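PDB 3MKV: putative amidohydrolase from Unidentified, which probably acts as a zinc-dependent prolidase of the amidohydrolase superfamily, hydrolysing dipeptides that end in proline. Local coordinates for residues D281-E286 with D326-A331; P275-Y280 with S336-I341; I71-P76 with E288-P293. All blocks are in the same frame, centred on the assembly; numbering follows the deposited sequence.

Contact 1. Residues D281-E286 with D326-A331; sequences DALASE and DLLGEA. With ZN (zinc ion), chain I.
The two flat groups that matter here are carboxylates, one on each segment. That of Asp326 meets a zinc ion with one oxygen: Asp326 OD1 is 2.4 Å from ZN, whereas Asp326 OD2 stays 3.3 Å from it. The carboxylate of Glu286 presents its tip to the other segment, with Glu286 OE2 3.7 Å from Ala331 CB. Glu286 CG takes the crowded position between the backbone N and the carbonyl carbon (chi1 70°), and an extended chain beyond CG carries the carboxylate there. Glu286 OE1 has a long, weak ion pair with Arg333. The zinc is completed by His65, His67 and carboxylated Lys193, the metal site of the amidohydrolase TIM barrel. In this superfamily the aspartate lies at the C-terminal end of barrel strand 8. The backbone O of Asp326 accepts a hydrogen bond from Thr279 OG1, which ties the metal ligand to helix 277-286. Behind the ligand, 326-331 packs on that helix through alanine and leucine side chains. Ala282 CB lies 4.0 Å from Ala331 CB and 4.1 Å from Leu327 CD2. Leu283 CD2 meets Leu328 CD1 tip to tip at 4.3 Å. Within the helix, Ser285 OG donates a very short bond of 2.5 Å to Asp281 O, nearly along the C=O axis (164°).

Contact 2. Residues P275-Y280 with S336-I341; sequences PTLVTY and SDEFRI
This is a buried contact between the starts of two helices, 277-286 and 337-343, in the TIM-barrel domain of the amidohydrolase. A carboxylate sits at the N-terminal end of helix 277-286 and takes up two backbone N-H groups. Glu338 leaves its own helix with CG anti to the backbone N (chi1 178°) and bends at chi2 (77°), which brings the carboxylate across to Leu277 and Val278. Its two oxygens work side by side, each with its syn lone pair. Glu338 OE2 accepts from Val278 N at 2.6 Å, and Glu338 OE1 accepts from Leu277 N at 3.3 Å. Both bonds are bent, the shorter one with an N-H...O angle of 142°. A water lies 2.6 Å from Glu338 OE1 and hydrogen-bonds to it as well as to Pro275 O. The helix end would probably favour the charged form of this buried group. Just before the helix, Thr276 OG1 is hydrogen-bonded to ND1 of the zinc ligand His254. Apolar contacts flank the carboxylate. Val278 CG2 reaches Asp337 CB, and Leu277 CD1 meets Ile341 CG2 at 3.9 Å. Ile341 CD1 presses on the helix backbone, 3.6 Å from Val278 CA.

Contact 3. Residues I71-P76 with E288-P293; sequences IEFNLP and EKYGLP
Glu288 opens a type I beta turn that ends at Gly291, in the loop that follows helix 277-286 of the amidohydrolase TIM barrel. The partner, 71-76, comprises part of the loop after the zinc ligands His65 and His67 and the start of helix 75-78. The turn is closed by a weak bond from Gly291 N to Glu288 O. Lys289 lays its CG over one face of the Tyr290 ring, near the centre. Tyr290 meets the other loop through its CB: Tyr290 CB lies 3.6 Å from Phe73 CD1 and also touches Phe73 CE1. The two aromatic side chains cross obliquely. Gly291 has a positive phi (98°), a conformation that suits glycine. Gly291 O lies 3.8 Å from Asn74 CB. A water joins the loops: it donates to Tyr290 O at 2.9 Å and makes weak bonds to Gly291 O and Asn74 N. Leu292 follows with CG anti to the backbone N (chi1 -172°). This sends Leu292 CD1 to the edge of the Phe73 ring, near the ring plane, and 3.8 Å from Phe73 CB. The same methyl, Leu292 CD1, is 3.3 Å from Phe73 O. Both Leu292 and Phe73 also touch Leu283 of helix 277-286. Pro293 stands at the N-cap position of the next helix. Asn74 holds the same position before helix 75-78, where its OD1 accepts from Arg77 N. The two side chains cross at about a right angle, with Pro293 CG 4.1 Å from Asn74 OD1.

The three contacts lie within the catalytic TIM-barrel domain. Along the chain the segments run 71-76, 275-280, 281-286, 288-293, 326-331 and 336-341. Contact 1 is thus nested inside contact 2, and contact 3 crosses both. Contacts 1 and 2 share helix 277-286, and their centres are 10 Å apart. Contact 3 is centred 9 Å from contact 1 and touches it where Glu330 and Ala331 meet Phe73. Contacts 2 and 3 do not touch, with centres 19 Å apart. Contact 1 therefore lies in the middle. Helix 277-286 and the segment with zinc ligand Asp326 connect the outer loops of contact 3 to the buried helix starts of contact 2.

Contact 1. Residues D281-E286 with D326-A331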
ATOM      1  N   ASP A 281     -33.521 -31.178   5.515  1.00 64.09           N
ATOM      2  CA  ASP A 281     -34.146 -32.231   4.722  1.00 71.12           C
ATOM      3  C   ASP A 281     -33.777 -32.154   3.236  1.00 75.26           C
ATOM      4  O   ASP A 281     -33.725 -33.176   2.548  1.00 75.60           O
ATOM      5  CB  ASP A 281     -35.668 -32.187   4.882  1.00 72.37           C
ATOM      6  CG  ASP A 281     -36.122 -32.634   6.263  1.00 83.44           C
ATOM      7  OD1 ASP A 281     -37.346 -32.826   6.454  1.00 88.63           O
ATOM      8  OD2 ASP A 281     -35.255 -32.795   7.155  1.00 84.36           O
ATOM      9  N   ALA A 282     -33.530 -30.942   2.747  1.00 77.86           N
ATOM     10  CA  ALA A 282     -33.212 -30.726   1.338  1.00 78.63           C
ATOM     11  C   ALA A 282     -31.733 -30.927   1.038  1.00 81.14           C
ATOM     12  O   ALA A 282     -31.376 -31.459  -0.013  1.00 85.74           O
ATOM     13  CB  ALA A 282     -33.651 -29.337   0.900  1.00 81.11           C
ATOM     14  N   LEU A 283     -30.870 -30.484   1.945  1.00 78.74           N
ATOM     15  CA  LEU A 283     -29.440 -30.668   1.759  1.00 76.94           C
ATOM     16  C   LEU A 283     -29.116 -32.155   1.637  1.00 77.84           C
ATOM     17  O   LEU A 283     -28.264 -32.557   0.839  1.00 76.80           O
ATOM     18  CB  LEU A 283     -28.657 -30.041   2.915  1.00 77.90           C
ATOM     19  CG  LEU A 283     -28.612 -28.510   2.956  1.00 78.77           C
ATOM     20  CD1 LEU A 283     -28.014 -28.010   4.260  1.00 71.22           C
ATOM     21  CD2 LEU A 283     -27.845 -27.961   1.755  1.00 78.95           C
ATOM     22  N   ALA A 284     -29.812 -32.968   2.424  1.00 79.07           N
ATOM     23  CA  ALA A 284     -29.626 -34.413   2.387  1.00 79.52           C
ATOM     24  C   ALA A 284     -30.181 -35.030   1.100  1.00 82.53           C
ATOM     25  O   ALA A 284     -29.538 -35.880   0.493  1.00 82.48           O
ATOM     26  CB  ALA A 284     -30.264 -35.060   3.611  1.00 78.28           C
ATOM     27  N   SER A 285     -31.364 -34.582   0.682  1.00 86.97           N
ATOM     28  CA  SER A 285     -32.082 -35.178  -0.453  1.00 89.13           C
ATOM     29  C   SER A 285     -31.484 -34.875  -1.826  1.00 88.38           C
ATOM     30  O   SER A 285     -31.356 -35.764  -2.666  1.00 87.15           O
ATOM     31  CB  SER A 285     -33.550 -34.730  -0.452  1.00 90.15           C
ATOM     32  OG  SER A 285     -34.145 -34.901   0.822  1.00 95.25           O
ATOM     33  N   GLU A 286     -31.140 -33.615  -2.062  1.00 90.70           N
ATOM     34  CA  GLU A 286     -30.786 -33.178  -3.404  1.00 94.19           C
ATOM     35  C   GLU A 286     -29.583 -32.246  -3.411  1.00 94.25           C
ATOM     36  O   GLU A 286     -29.260 -31.655  -4.441  1.00 96.50           O
ATOM     37  CB  GLU A 286     -31.984 -32.482  -4.058  1.00 93.74           C
ATOM     38  CG  GLU A 286     -32.323 -31.123  -3.446  1.00 94.96           C
ATOM     39  CD  GLU A 286     -33.686 -30.602  -3.883  1.00 98.48           C
ATOM     40  OE1 GLU A 286     -34.667 -31.374  -3.814  1.00101.75           O
ATOM     41  OE2 GLU A 286     -33.778 -29.421  -4.288  1.00 97.07           O
ATOM     42  N   ASP A 326     -34.361 -20.979   5.364  1.00 48.95           N
ATOM     43  CA  ASP A 326     -32.915 -21.041   5.081  1.00 46.48           C
ATOM     44  C   ASP A 326     -32.554 -21.961   3.912  1.00 49.30           C
ATOM     45  O   ASP A 326     -31.600 -22.734   3.997  1.00 53.10           O
ATOM     46  CB  ASP A 326     -32.134 -21.471   6.332  1.00 46.40           C
ATOM     47  CG  ASP A 326     -30.632 -21.241   6.202  1.00 53.09           C
ATOM     48  OD1 ASP A 326     -30.219 -20.376   5.398  1.00 64.39           O
ATOM     49  OD2 ASP A 326     -29.857 -21.926   6.908  1.00 55.88           O
ATOM     50  N   LEU A 327     -33.297 -21.863   2.817  1.00 49.87           N
ATOM     51  CA  LEU A 327     -33.079 -22.734   1.659  1.00 46.66           C
ATOM     52  C   LEU A 327     -32.132 -22.130   0.609  1.00 48.35           C
ATOM     53  O   LEU A 327     -32.005 -20.907   0.502  1.00 52.64           O
ATOM     54  CB  LEU A 327     -34.428 -23.096   1.022  1.00 39.74           C
ATOM     55  CG  LEU A 327     -35.343 -24.015   1.850  1.00 45.21           C
ATOM     56  CD1 LEU A 327     -36.803 -23.877   1.459  1.00 42.95           C
ATOM     57  CD2 LEU A 327     -34.903 -25.477   1.764  1.00 45.10           C
ATOM     58  N   LEU A 328     -31.499 -22.997  -0.186  1.00 53.00           N
ATOM     59  CA  LEU A 328     -30.501 -22.579  -1.175  1.00 55.18           C
ATOM     60  C   LEU A 328     -30.852 -23.044  -2.582  1.00 58.75           C
ATOM     61  O   LEU A 328     -31.502 -24.065  -2.762  1.00 69.25           O
ATOM     62  CB  LEU A 328     -29.117 -23.133  -0.812  1.00 56.21           C
ATOM     63  CG  LEU A 328     -28.659 -23.035   0.650  1.00 60.84           C
ATOM     64  CD1 LEU A 328     -27.381 -23.816   0.867  1.00 63.79           C
ATOM     65  CD2 LEU A 328     -28.481 -21.581   1.095  1.00 57.23           C
ATOM     66  N   GLY A 329     -30.404 -22.291  -3.580  1.00 60.73           N
ATOM     67  CA  GLY A 329     -30.519 -22.707  -4.977  1.00 59.86           C
ATOM     68  C   GLY A 329     -31.892 -23.189  -5.403  1.00 62.02           C
ATOM     69  O   GLY A 329     -32.889 -22.479  -5.259  1.00 64.01           O
ATOM     70  N   GLU A 330     -31.909 -24.392  -5.940  1.00 62.85           N
ATOM     71  CA  GLU A 330     -33.085 -25.061  -6.447  1.00 63.54           C
ATOM     72  C   GLU A 330     -34.102 -25.336  -5.365  1.00 60.04           C
ATOM     73  O   GLU A 330     -35.291 -25.340  -5.611  1.00 64.29           O
ATOM     74  CB  GLU A 330     -32.675 -26.367  -7.113  1.00 63.59           C
ATOM     75  CG  GLU A 330     -31.936 -26.206  -8.427  1.00 79.47           C
ATOM     76  CD  GLU A 330     -30.430 -25.977  -8.284  1.00 89.42           C
ATOM     77  OE1 GLU A 330     -29.926 -25.745  -7.168  1.00 77.70           O
ATOM     78  OE2 GLU A 330     -29.743 -26.033  -9.320  1.00 92.99           O
ATOM     79  N   ALA A 331     -33.598 -25.623  -4.179  1.00 55.19           N
ATOM     80  CA  ALA A 331     -34.399 -26.027  -3.022  1.00 51.74           C
ATOM     81  C   ALA A 331     -35.272 -24.906  -2.476  1.00 54.79           C
ATOM     82  O   ALA A 331     -36.250 -25.158  -1.763  1.00 56.89           O
ATOM     83  CB  ALA A 331     -33.504 -26.541  -1.934  1.00 53.56           C
TER
HETATM   84 ZN    ZN I 425     -28.982 -18.768   6.661  1.00 59.68          ZN

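Contact 2. Residues P275-Y280 with S336-I341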
ATOM      1  N   PRO A 275     -35.984 -21.823  13.999  1.00 53.34           N
ATOM      2  CA  PRO A 275     -35.618 -23.117  13.442  1.00 52.24           C
ATOM      3  C   PRO A 275     -35.752 -23.058  11.936  1.00 50.89           C
ATOM      4  O   PRO A 275     -36.623 -22.352  11.429  1.00 50.23           O
ATOM      5  CB  PRO A 275     -36.686 -24.068  14.021  1.00 54.27           C
ATOM      6  CG  PRO A 275     -37.337 -23.298  15.158  1.00 55.86           C
ATOM      7  CD  PRO A 275     -37.264 -21.870  14.726  1.00 52.63           C
ATOM      8  N   THR A 276     -34.916 -23.797  11.219  1.00 50.75           N
ATOM      9  CA  THR A 276     -34.980 -23.790   9.761  1.00 51.16           C
ATOM     10  C   THR A 276     -34.911 -25.214   9.207  1.00 54.28           C
ATOM     11  O   THR A 276     -34.086 -25.522   8.339  1.00 55.34           O
ATOM     12  CB  THR A 276     -33.865 -22.899   9.165  1.00 52.99           C
ATOM     13  OG1 THR A 276     -32.576 -23.384   9.581  1.00 60.31           O
ATOM     14  CG2 THR A 276     -34.031 -21.452   9.642  1.00 46.33           C
ATOM     15  N   LEU A 277     -35.800 -26.069   9.718  1.00 57.22           N
ATOM     16  CA  LEU A 277     -35.776 -27.529   9.472  1.00 56.62           C
ATOM     17  C   LEU A 277     -35.814 -27.978   8.006  1.00 50.52           C
ATOM     18  O   LEU A 277     -35.135 -28.923   7.618  1.00 54.30           O
ATOM     19  CB  LEU A 277     -36.918 -28.220  10.239  1.00 54.91           C
ATOM     20  CG  LEU A 277     -36.978 -27.945  11.740  1.00 52.55           C
ATOM     21  CD1 LEU A 277     -38.139 -28.670  12.386  1.00 56.14           C
ATOM     22  CD2 LEU A 277     -35.666 -28.349  12.392  1.00 51.20           C
ATOM     23  N   VAL A 278     -36.626 -27.316   7.201  1.00 53.24           N
ATOM     24  CA  VAL A 278     -36.815 -27.736   5.817  1.00 54.73           C
ATOM     25  C   VAL A 278     -35.494 -27.783   5.045  1.00 57.89           C
ATOM     26  O   VAL A 278     -35.308 -28.614   4.148  1.00 58.93           O
ATOM     27  CB  VAL A 278     -37.819 -26.811   5.093  1.00 52.81           C
ATOM     28  CG1 VAL A 278     -37.306 -25.367   5.087  1.00 48.51           C
ATOM     29  CG2 VAL A 278     -38.108 -27.325   3.686  1.00 39.56           C
ATOM     30  N   THR A 279     -34.575 -26.891   5.395  1.00 60.55           N
ATOM     31  CA  THR A 279     -33.314 -26.805   4.681  1.00 60.05           C
ATOM     32  C   THR A 279     -32.463 -28.053   4.868  1.00 58.28           C
ATOM     33  O   THR A 279     -31.809 -28.507   3.930  1.00 58.76           O
ATOM     34  CB  THR A 279     -32.502 -25.567   5.083  1.00 59.08           C
ATOM     35  OG1 THR A 279     -31.346 -25.475   4.243  1.00 59.48           O
ATOM     36  CG2 THR A 279     -32.064 -25.657   6.536  1.00 62.77           C
ATOM     37  N   TYR A 280     -32.472 -28.614   6.071  1.00 59.13           N
ATOM     38  CA  TYR A 280     -31.678 -29.815   6.332  1.00 62.93           C
ATOM     39  C   TYR A 280     -32.202 -31.027   5.560  1.00 64.88           C
ATOM     40  O   TYR A 280     -31.419 -31.794   4.990  1.00 66.54           O
ATOM     41  CB  TYR A 280     -31.567 -30.068   7.837  1.00 59.29           C
ATOM     42  CG  TYR A 280     -31.119 -28.812   8.543  1.00 59.96           C
ATOM     43  CD1 TYR A 280     -29.921 -28.205   8.195  1.00 58.87           C
ATOM     44  CD2 TYR A 280     -31.900 -28.207   9.525  1.00 56.66           C
ATOM     45  CE1 TYR A 280     -29.496 -27.045   8.808  1.00 56.14           C
ATOM     46  CE2 TYR A 280     -31.480 -27.035  10.148  1.00 56.13           C
ATOM     47  CZ  TYR A 280     -30.271 -26.463   9.776  1.00 59.44           C
ATOM     48  OH  TYR A 280     -29.816 -25.301  10.357  1.00 61.39           O
ATOM     49  N   SER A 336     -42.504 -23.589   1.521  1.00 52.45           N
ATOM     50  CA  SER A 336     -43.772 -23.886   2.192  1.00 54.21           C
ATOM     51  C   SER A 336     -43.801 -25.228   2.943  1.00 53.41           C
ATOM     52  O   SER A 336     -44.670 -25.455   3.783  1.00 49.25           O
ATOM     53  CB  SER A 336     -44.925 -23.822   1.206  1.00 52.52           C
ATOM     54  OG  SER A 336     -44.989 -22.539   0.635  1.00 60.14           O
ATOM     55  N   ASP A 337     -42.854 -26.110   2.655  1.00 52.57           N
ATOM     56  CA  ASP A 337     -42.821 -27.394   3.345  1.00 56.61           C
ATOM     57  C   ASP A 337     -42.465 -27.262   4.817  1.00 57.02           C
ATOM     58  O   ASP A 337     -42.591 -28.222   5.571  1.00 55.74           O
ATOM     59  CB  ASP A 337     -41.857 -28.358   2.665  1.00 55.28           C
ATOM     60  CG  ASP A 337     -42.462 -29.011   1.452  1.00 64.54           C
ATOM     61  OD1 ASP A 337     -43.151 -28.317   0.672  1.00 68.42           O
ATOM     62  OD2 ASP A 337     -42.252 -30.227   1.281  1.00 80.22           O
ATOM     63  N   GLU A 338     -42.012 -26.082   5.229  1.00 54.99           N
ATOM     64  CA  GLU A 338     -41.639 -25.899   6.627  1.00 57.19           C
ATOM     65  C   GLU A 338     -42.881 -25.924   7.516  1.00 54.83           C
ATOM     66  O   GLU A 338     -42.782 -26.142   8.721  1.00 53.88           O
ATOM     67  CB  GLU A 338     -40.825 -24.612   6.827  1.00 59.37           C
ATOM     68  CG  GLU A 338     -40.433 -24.299   8.282  1.00 60.59           C
ATOM     69  CD  GLU A 338     -39.260 -25.135   8.796  1.00 61.41           C
ATOM     70  OE1 GLU A 338     -38.871 -24.945   9.977  1.00 47.72           O
ATOM     71  OE2 GLU A 338     -38.731 -25.975   8.025  1.00 55.74           O
ATOM     72  N   PHE A 339     -44.045 -25.699   6.914  1.00 56.22           N
ATOM     73  CA  PHE A 339     -45.315 -25.787   7.638  1.00 55.82           C
ATOM     74  C   PHE A 339     -45.638 -27.247   7.928  1.00 58.27           C
ATOM     75  O   PHE A 339     -45.890 -27.630   9.074  1.00 57.65           O
ATOM     76  CB  PHE A 339     -46.452 -25.155   6.833  1.00 54.04           C
ATOM     77  CG  PHE A 339     -46.369 -23.660   6.732  1.00 50.06           C
ATOM     78  CD1 PHE A 339     -46.469 -22.870   7.871  1.00 52.18           C
ATOM     79  CD2 PHE A 339     -46.204 -23.039   5.495  1.00 53.46           C
ATOM     80  CE1 PHE A 339     -46.389 -21.477   7.788  1.00 54.45           C
ATOM     81  CE2 PHE A 339     -46.127 -21.640   5.393  1.00 36.18           C
ATOM     82  CZ  PHE A 339     -46.215 -20.860   6.540  1.00 53.20           C
ATOM     83  N   ARG A 340     -45.610 -28.056   6.875  1.00 63.34           N
ATOM     84  CA  ARG A 340     -45.794 -29.499   6.984  1.00 63.58           C
ATOM     85  C   ARG A 340     -44.878 -30.102   8.048  1.00 64.01           C
ATOM     86  O   ARG A 340     -45.326 -30.843   8.929  1.00 67.42           O
ATOM     87  CB  ARG A 340     -45.505 -30.161   5.634  1.00 67.40           C
ATOM     88  CG  ARG A 340     -46.086 -31.561   5.483  1.00 73.23           C
ATOM     89  CD  ARG A 340     -45.379 -32.361   4.390  1.00 79.74           C
ATOM     90  NE  ARG A 340     -44.100 -32.910   4.843  1.00 87.97           N
ATOM     91  CZ  ARG A 340     -42.931 -32.683   4.247  1.00 89.48           C
ATOM     92  NH1 ARG A 340     -42.877 -31.925   3.160  1.00 85.21           N
ATOM     93  NH2 ARG A 340     -41.816 -33.220   4.733  1.00 83.61           N
ATOM     94  N   ILE A 341     -43.591 -29.791   7.954  1.00 60.16           N
ATOM     95  CA  ILE A 341     -42.603 -30.368   8.857  1.00 57.54           C
ATOM     96  C   ILE A 341     -42.877 -30.000  10.317  1.00 60.29           C
ATOM     97  O   ILE A 341     -42.956 -30.879  11.180  1.00 63.81           O
ATOM     98  CB  ILE A 341     -41.182 -29.953   8.457  1.00 58.26           C
ATOM     99  CG1 ILE A 341     -40.830 -30.536   7.085  1.00 55.17           C
ATOM    100  CG2 ILE A 341     -40.182 -30.402   9.504  1.00 61.75           C
ATOM    101  CD1 ILE A 341     -39.477 -30.115   6.567  1.00 56.65           C
TER
HETATM  102  O   HOH W   1     -39.139 -22.792  11.453  1.00 52.34           O

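Contact 3. Residues I71-P76 with E288-P293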
ATOM      1  N   ILE A  71     -28.459 -18.231  -4.845  1.00 54.66           N
ATOM      2  CA  ILE A  71     -29.026 -18.714  -6.101  1.00 53.23           C
ATOM      3  C   ILE A  71     -28.539 -20.112  -6.464  1.00 54.04           C
ATOM      4  O   ILE A  71     -29.041 -20.719  -7.416  1.00 53.74           O
ATOM      5  CB  ILE A  71     -28.727 -17.754  -7.279  1.00 52.70           C
ATOM      6  CG1 ILE A  71     -27.217 -17.625  -7.509  1.00 51.29           C
ATOM      7  CG2 ILE A  71     -29.342 -16.382  -7.042  1.00 43.03           C
ATOM      8  CD1 ILE A  71     -26.867 -16.917  -8.821  1.00 53.33           C
ATOM      9  N   GLU A  72     -27.557 -20.616  -5.719  1.00 51.49           N
ATOM     10  CA  GLU A  72     -27.189 -22.028  -5.812  1.00 58.63           C
ATOM     11  C   GLU A  72     -26.639 -22.593  -4.509  1.00 57.77           C
ATOM     12  O   GLU A  72     -26.392 -21.849  -3.561  1.00 54.97           O
ATOM     13  CB  GLU A  72     -26.242 -22.317  -6.989  1.00 59.20           C
ATOM     14  CG  GLU A  72     -25.582 -21.112  -7.641  1.00 69.69           C
ATOM     15  CD  GLU A  72     -24.555 -21.523  -8.696  1.00 75.43           C
ATOM     16  OE1 GLU A  72     -24.567 -20.960  -9.819  1.00 77.48           O
ATOM     17  OE2 GLU A  72     -23.739 -22.426  -8.398  1.00 90.94           O
ATOM     18  N   PHE A  73     -26.464 -23.915  -4.470  1.00 58.78           N
ATOM     19  CA  PHE A  73     -25.946 -24.619  -3.290  1.00 62.14           C
ATOM     20  C   PHE A  73     -24.482 -24.292  -2.940  1.00 61.87           C
ATOM     21  O   PHE A  73     -24.080 -24.402  -1.783  1.00 63.37           O
ATOM     22  CB  PHE A  73     -26.103 -26.139  -3.456  1.00 66.91           C
ATOM     23  CG  PHE A  73     -27.511 -26.642  -3.232  1.00 75.13           C
ATOM     24  CD1 PHE A  73     -28.377 -26.840  -4.301  1.00 78.90           C
ATOM     25  CD2 PHE A  73     -27.969 -26.926  -1.947  1.00 79.04           C
ATOM     26  CE1 PHE A  73     -29.672 -27.305  -4.092  1.00 74.01           C
ATOM     27  CE2 PHE A  73     -29.266 -27.393  -1.733  1.00 73.92           C
ATOM     28  CZ  PHE A  73     -30.111 -27.583  -2.808  1.00 69.18           C
ATOM     29  N   ASN A  74     -23.686 -23.905  -3.931  1.00 55.62           N
ATOM     30  CA  ASN A  74     -22.284 -23.572  -3.693  1.00 54.22           C
ATOM     31  C   ASN A  74     -22.081 -22.060  -3.497  1.00 54.48           C
ATOM     32  O   ASN A  74     -21.930 -21.294  -4.459  1.00 55.04           O
ATOM     33  CB  ASN A  74     -21.407 -24.109  -4.833  1.00 57.49           C
ATOM     34  CG  ASN A  74     -19.922 -23.859  -4.607  1.00 60.29           C
ATOM     35  OD1 ASN A  74     -19.521 -23.235  -3.621  1.00 69.27           O
ATOM     36  ND2 ASN A  74     -19.098 -24.341  -5.533  1.00 50.88           N
ATOM     37  N   LEU A  75     -22.064 -21.644  -2.237  1.00 50.96           N
ATOM     38  CA  LEU A  75     -22.075 -20.236  -1.886  1.00 50.30           C
ATOM     39  C   LEU A  75     -20.756 -19.534  -2.205  1.00 54.52           C
ATOM     40  O   LEU A  75     -20.753 -18.417  -2.720  1.00 51.27           O
ATOM     41  CB  LEU A  75     -22.449 -20.079  -0.413  1.00 48.46           C
ATOM     42  CG  LEU A  75     -23.829 -20.673  -0.096  1.00 50.78           C
ATOM     43  CD1 LEU A  75     -24.193 -20.493   1.370  1.00 48.95           C
ATOM     44  CD2 LEU A  75     -24.889 -20.049  -0.988  1.00 42.72           C
ATOM     45  N   PRO A  76     -19.624 -20.195  -1.917  1.00 55.84           N
ATOM     46  CA  PRO A  76     -18.363 -19.574  -2.282  1.00 53.95           C
ATOM     47  C   PRO A  76     -18.354 -19.265  -3.766  1.00 53.37           C
ATOM     48  O   PRO A  76     -17.876 -18.206  -4.179  1.00 55.98           O
ATOM     49  CB  PRO A  76     -17.329 -20.656  -1.959  1.00 53.63           C
ATOM     50  CG  PRO A  76     -17.973 -21.482  -0.894  1.00 52.45           C
ATOM     51  CD  PRO A  76     -19.435 -21.507  -1.275  1.00 56.37           C
ATOM     52  N   GLU A 288     -26.251 -32.809  -3.158  1.00 93.92           N
ATOM     53  CA  GLU A 288     -25.121 -33.230  -3.982  1.00 96.08           C
ATOM     54  C   GLU A 288     -25.428 -33.213  -5.476  1.00 96.27           C
ATOM     55  O   GLU A 288     -24.555 -32.904  -6.292  1.00 94.23           O
ATOM     56  CB  GLU A 288     -24.663 -34.627  -3.579  1.00 95.93           C
ATOM     57  CG  GLU A 288     -23.502 -35.131  -4.402  1.00 98.18           C
ATOM     58  CD  GLU A 288     -23.251 -36.601  -4.181  1.00103.40           C
ATOM     59  OE1 GLU A 288     -22.312 -37.148  -4.801  1.00102.11           O
ATOM     60  OE2 GLU A 288     -23.997 -37.211  -3.382  1.00103.94           O
ATOM     61  N   LYS A 289     -26.662 -33.565  -5.825  1.00 96.63           N
ATOM     62  CA  LYS A 289     -27.107 -33.566  -7.216  1.00 96.64           C
ATOM     63  C   LYS A 289     -26.998 -32.186  -7.862  1.00 96.35           C
ATOM     64  O   LYS A 289     -26.671 -32.064  -9.042  1.00 94.13           O
ATOM     65  CB  LYS A 289     -28.551 -34.061  -7.309  1.00 99.09           C
ATOM     66  CG  LYS A 289     -29.207 -33.807  -8.659  1.00102.81           C
ATOM     67  CD  LYS A 289     -30.482 -34.625  -8.812  1.00110.39           C
ATOM     68  CE  LYS A 289     -30.811 -34.856 -10.282  1.00112.61           C
ATOM     69  NZ  LYS A 289     -31.636 -36.081 -10.480  1.00107.42           N
ATOM     70  N   TYR A 290     -27.283 -31.145  -7.087  1.00 96.94           N
ATOM     71  CA  TYR A 290     -27.266 -29.789  -7.623  1.00 97.09           C
ATOM     72  C   TYR A 290     -25.979 -29.041  -7.294  1.00 95.47           C
ATOM     73  O   TYR A 290     -25.888 -27.830  -7.494  1.00 95.76           O
ATOM     74  CB  TYR A 290     -28.499 -29.003  -7.170  1.00 98.47           C
ATOM     75  CG  TYR A 290     -29.781 -29.480  -7.820  1.00 99.22           C
ATOM     76  CD1 TYR A 290     -29.983 -29.341  -9.190  1.00102.70           C
ATOM     77  CD2 TYR A 290     -30.788 -30.071  -7.066  1.00 99.30           C
ATOM     78  CE1 TYR A 290     -31.155 -29.775  -9.789  1.00103.98           C
ATOM     79  CE2 TYR A 290     -31.960 -30.509  -7.655  1.00103.45           C
ATOM     80  CZ  TYR A 290     -32.139 -30.359  -9.016  1.00102.26           C
ATOM     81  OH  TYR A 290     -33.305 -30.795  -9.598  1.00 97.86           O
ATOM     82  N   GLY A 291     -24.988 -29.771  -6.788  1.00 93.21           N
ATOM     83  CA  GLY A 291     -23.627 -29.251  -6.692  1.00 91.14           C
ATOM     84  C   GLY A 291     -23.200 -28.686  -5.352  1.00 89.48           C
ATOM     85  O   GLY A 291     -22.454 -27.702  -5.295  1.00 84.28           O
ATOM     86  N   LEU A 292     -23.664 -29.300  -4.270  1.00 89.25           N
ATOM     87  CA  LEU A 292     -23.196 -28.911  -2.944  1.00 87.92           C
ATOM     88  C   LEU A 292     -21.865 -29.616  -2.692  1.00 88.63           C
ATOM     89  O   LEU A 292     -21.752 -30.827  -2.898  1.00 88.58           O
ATOM     90  CB  LEU A 292     -24.226 -29.265  -1.862  1.00 86.61           C
ATOM     91  CG  LEU A 292     -23.997 -28.771  -0.424  1.00 84.41           C
ATOM     92  CD1 LEU A 292     -24.305 -27.289  -0.268  1.00 79.60           C
ATOM     93  CD2 LEU A 292     -24.830 -29.581   0.554  1.00 85.47           C
ATOM     94  N   PRO A 293     -20.841 -28.847  -2.286  1.00 89.07           N
ATOM     95  CA  PRO A 293     -19.514 -29.381  -1.981  1.00 87.98           C
ATOM     96  C   PRO A 293     -19.554 -30.528  -0.968  1.00 88.16           C
ATOM     97  O   PRO A 293     -20.344 -30.490  -0.019  1.00 85.62           O
ATOM     98  CB  PRO A 293     -18.778 -28.168  -1.402  1.00 87.00           C
ATOM     99  CG  PRO A 293     -19.454 -26.991  -2.036  1.00 84.60           C
ATOM    100  CD  PRO A 293     -20.901 -27.382  -2.118  1.00 88.27           C
TER
HETATM  101  O   HOH W   2     -24.466 -25.487  -6.579  1.00 65.12           O